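Local coordinates for pfam DUF1093 family protein (Bacillus subtilis, PDB 3NPP) that is of unknown function, a DUF1093-family protein (YxeA) represented here by most of its chain, which folds as antiparallel beta-sheets with a short C-terminal helix, at residues M78-S81 with V82-K85; E72-F75 with E76-P79. All blocks are in the same frame, centred on the assembly; numbering follows the deposited sequence.

Overall arrangement
The two contacts follow one another along the chain, from strand 66-73 to helix 80-86. Contact 2 (72-75 with 76-79) is the exit from the strand through a 3-10 turn; contact 1 (78-81 with 82-85) is the N-terminal end of the helix, with the two residues that lead into it. Their centres lie about 8 Å apart, and they share M78 and P79. Q83 reaches back from the helix, its NE2 lying 3.0 Å from O of E76 and its CG 3.3 Å from O of F75. No active site is known; a glycerol, probably from the crystallisation liquor, is hydrogen-bonded to E76 in contact 2.

Contact 1 (M78-S81 with V82-K85); sequences MPDS and VQSK
M78-S81 runs without a break into V82-K85; M78 and P79 lead in, and from D80 the backbone coils into a helix. N of Q83 bonds to O of P79, the N-cap residue, at 2.8 Å and nearly in line with the carbonyl; N of S84 to O of D80 and N of K85 to O of S81 continue the i to i+4 ladder. The carbonyl of D80 also accepts a bond from a water, which is hydrogen-bonded to OG of S84 at 3.2 Å as well.

On the inner side, CB of P79 sits 3.7 Å from CG2 of V82, the side chains lying alongside. The methyl CE of selenomethionine M78 crosses V82 at about a right angle, meeting CG1 at 4.1 Å. Y13 of strand 9-15 touches all three residues.

Q83 turns back over the helix start: with CG beside its own backbone N (chi1 -67°) and the chain extended beyond, NE2 donates to O of M78 at 2.9 Å, the acceptor close to the amide plane. A leucine here would probably leave the carbonyl of M78 without this donor and the preceding loop less firmly tied. This is a helix N-terminus with proline at the N-cap, braced by a side-chain-to-backbone bond.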
loop_
_atom_site.group_PDB
_atom_site.type_symbol
_atom_site.label_atom_id
_atom_site.label_comp_id
_atom_site.label_asym_id
_atom_site.label_seq_id
_atom_site.Cartn_x
_atom_site.Cartn_y
_atom_site.Cartn_z
HETATM N N MSE A 78 21.897 -9.847 5.392
HETATM C CA MSE A 78 21.155 -8.639 5.701
HETATM C C MSE A 78 22.057 -7.439 5.428
HETATM O O MSE A 78 23.323 -7.581 5.434
HETATM C CB MSE A 78 20.718 -8.641 7.158
HETATM C CG MSE A 78 19.789 -9.799 7.502
HETATM SE SE MSE A 78 19.019 -9.692 9.251
HETATM C CE MSE A 78 20.596 -9.328 10.363
ATOM N N PRO A 79 21.465 -6.244 5.288
ATOM C CA PRO A 79 22.302 -5.036 5.177
ATOM C C PRO A 79 23.340 -4.879 6.319
ATOM O O PRO A 79 23.054 -5.248 7.468
ATOM C CB PRO A 79 21.291 -3.919 5.255
ATOM C CG PRO A 79 20.053 -4.507 4.663
ATOM C CD PRO A 79 20.032 -5.927 5.112
ATOM N N ASP A 80 24.507 -4.331 5.993
ATOM C CA ASP A 80 25.635 -4.273 6.950
ATOM C C ASP A 80 25.285 -3.562 8.239
ATOM O O ASP A 80 25.557 -4.094 9.324
ATOM C CB ASP A 80 26.882 -3.583 6.330
ATOM C CG ASP A 80 27.774 -4.542 5.529
ATOM O OD1 ASP A 80 27.302 -5.645 5.141
ATOM O OD2 ASP A 80 28.978 -4.173 5.289
ATOM N N SER A 81 24.648 -2.391 8.134
ATOM C CA SER A 81 24.227 -1.642 9.341
ATOM C C SER A 81 23.111 -2.324 10.114
ATOM O O SER A 81 23.042 -2.167 11.331
ATOM C CB SER A 81 23.845 -0.194 9.043
ATOM O OG SER A 81 24.919 0.536 8.451
ATOM N N VAL A 82 22.289 -3.111 9.440
ATOM C CA VAL A 82 21.284 -3.935 10.108
ATOM C C VAL A 82 21.947 -5.075 10.883
ATOM O O VAL A 82 21.592 -5.311 12.044
ATOM C CB VAL A 82 20.252 -4.492 9.115
ATOM C CG1 VAL A 82 19.315 -5.473 9.800
ATOM C CG2 VAL A 82 19.486 -3.340 8.477
ATOM N N GLN A 83 22.925 -5.750 10.267
ATOM C CA GLN A 83 23.731 -6.766 10.987
ATOM C C GLN A 83 24.367 -6.218 12.309
ATOM O O GLN A 83 24.290 -6.880 13.355
ATOM C CB GLN A 83 24.847 -7.326 10.102
ATOM C CG GLN A 83 24.401 -8.158 8.893
ATOM C CD GLN A 83 25.588 -8.758 8.135
ATOM O OE1 GLN A 83 26.610 -9.065 8.732
ATOM N NE2 GLN A 83 25.453 -8.922 6.823
ATOM N N SER A 84 24.952 -5.011 12.244
ATOM C CA SER A 84 25.528 -4.329 13.433
ATOM C C SER A 84 24.531 -4.066 14.542
ATOM O O SER A 84 24.884 -4.173 15.717
ATOM C CB SER A 84 26.163 -2.990 13.054
ATOM O OG SER A 84 27.279 -3.198 12.218
ATOM N N LYS A 85 23.312 -3.697 14.167
ATOM C CA LYS A 85 22.243 -3.392 15.133
ATOM C C LYS A 85 21.513 -4.620 15.675
ATOM O O LYS A 85 21.062 -4.601 16.801
ATOM C CB LYS A 85 21.242 -2.384 14.537
ATOM C CG LYS A 85 21.703 -0.903 14.696
ATOM C CD LYS A 85 21.315 -0.041 13.496
ATOM C CE LYS A 85 21.876 1.394 13.590
ATOM N NZ LYS A 85 21.434 2.206 12.389
HETATM O O HOH W 1 28.248 -5.050 9.772
#

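Contact 2 (E72-F75 with E76-P79); sequences EVKF and EDMP
F75 overlaps the end of M78, CD1 of its ring lying 3.5 Å from the methyl CE, with the two side chains crossing at about a right angle. The ring reaches this place because CG stands anti to the backbone N (chi1 178°), while M78 bends at its last torsion to bring CE round.

The backbone beneath is a short 3-10 turn joining strand 66-73, an outermost strand of its antiparallel sheet within the chain, to helix 80-86. Two i to i+3 bonds define it: N of D77 to O of K74 and N of M78 to O of F75, each 3.1 Å long, with both donors well above the plane of the carbonyl they meet.

The aliphatic part of M78 has a second neighbour, CG2 of V73 at 3.8 Å from its CG, and Y57 of strand 57-63 also touches M78, which links the turn to the sheet. The F75 ring meets that of Y57 as well, their planes about 55° apart.

On the outer face E76 folds back beside K74. Its OE2 is hydrogen-bonded to a glycerol, probably from the crystallisation liquor, and its carboxylate lies beside the lysine's aliphatic base, away from its ammonium group: OE2 of E76 is 3.5 Å from CB of K74 but 6.0 Å from its NZ.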
loop_
_atom_site.group_PDB
_atom_site.type_symbol
_atom_site.label_atom_id
_atom_site.label_comp_id
_atom_site.label_asym_id
_atom_site.label_seq_id
_atom_site.Cartn_x
_atom_site.Cartn_y
_atom_site.Cartn_z
ATOM N N GLU A 72 12.075 -15.443 5.289
ATOM C CA GLU A 72 13.234 -15.721 6.149
ATOM C C GLU A 72 14.503 -15.378 5.362
ATOM O O GLU A 72 14.602 -15.720 4.176
ATOM C CB GLU A 72 13.292 -17.173 6.625
ATOM C CG GLU A 72 14.519 -17.446 7.632
ATOM C CD GLU A 72 14.652 -18.865 8.092
ATOM O OE1 GLU A 72 13.976 -19.745 7.547
ATOM O OE2 GLU A 72 15.456 -19.100 9.020
ATOM N N VAL A 73 15.455 -14.726 6.040
ATOM C CA VAL A 73 16.821 -14.459 5.513
ATOM C C VAL A 73 17.876 -14.930 6.520
ATOM O O VAL A 73 17.547 -15.258 7.661
ATOM C CB VAL A 73 17.021 -12.951 5.188
ATOM C CG1 VAL A 73 16.020 -12.480 4.101
ATOM C CG2 VAL A 73 16.885 -12.085 6.458
ATOM N N LYS A 74 19.137 -15.034 6.083
ATOM C CA LYS A 74 20.247 -15.345 6.993
ATOM C C LYS A 74 20.932 -14.069 7.399
ATOM O O LYS A 74 20.956 -13.129 6.638
ATOM C CB LYS A 74 21.271 -16.284 6.350
ATOM C CG LYS A 74 20.726 -17.567 5.725
ATOM C CD LYS A 74 20.006 -18.478 6.681
ATOM C CE LYS A 74 20.941 -19.370 7.411
ATOM N NZ LYS A 74 20.112 -20.195 8.394
ATOM N N PHE A 75 21.535 -14.069 8.599
ATOM C CA PHE A 75 22.150 -12.888 9.190
ATOM C C PHE A 75 23.162 -12.261 8.240
ATOM O O PHE A 75 23.145 -11.057 8.001
ATOM C CB PHE A 75 22.823 -13.274 10.512
ATOM C CG PHE A 75 23.532 -12.146 11.195
ATOM C CD1 PHE A 75 22.853 -11.315 12.081
ATOM C CD2 PHE A 75 24.864 -11.936 10.991
ATOM C CE1 PHE A 75 23.491 -10.258 12.717
ATOM C CE2 PHE A 75 25.541 -10.875 11.650
ATOM C CZ PHE A 75 24.852 -10.048 12.512
ATOM N N GLU A 76 24.016 -13.098 7.668
ATOM C CA GLU A 76 25.125 -12.635 6.828
ATOM C C GLU A 76 24.728 -11.956 5.509
ATOM O O GLU A 76 25.567 -11.293 4.909
ATOM C CB GLU A 76 26.128 -13.772 6.561
ATOM C CG GLU A 76 25.641 -14.965 5.695
ATOM C CD GLU A 76 24.895 -16.041 6.473
ATOM O OE1 GLU A 76 24.590 -15.838 7.696
ATOM O OE2 GLU A 76 24.597 -17.075 5.852
ATOM N N ASP A 77 23.457 -12.085 5.088
ATOM C CA ASP A 77 22.964 -11.461 3.881
ATOM C C ASP A 77 22.115 -10.229 4.131
ATOM O O ASP A 77 21.680 -9.625 3.183
ATOM C CB ASP A 77 22.128 -12.457 3.069
ATOM C CG ASP A 77 22.843 -13.750 2.854
ATOM O OD1 ASP A 77 24.047 -13.704 2.477
ATOM O OD2 ASP A 77 22.229 -14.810 3.120
HETATM N N MSE A 78 21.897 -9.847 5.392
HETATM C CA MSE A 78 21.155 -8.639 5.701
HETATM C C MSE A 78 22.057 -7.439 5.428
HETATM O O MSE A 78 23.323 -7.581 5.434
HETATM C CB MSE A 78 20.718 -8.641 7.158
HETATM C CG MSE A 78 19.789 -9.799 7.502
HETATM SE SE MSE A 78 19.019 -9.692 9.251
HETATM C CE MSE A 78 20.596 -9.328 10.363
ATOM N N PRO A 79 21.465 -6.244 5.288
ATOM C CA PRO A 79 22.302 -5.036 5.177
ATOM C C PRO A 79 23.340 -4.879 6.319
ATOM O O PRO A 79 23.054 -5.248 7.468
ATOM C CB PRO A 79 21.291 -3.919 5.255
ATOM C CG PRO A 79 20.053 -4.507 4.663
ATOM C CD PRO A 79 20.032 -5.927 5.112
#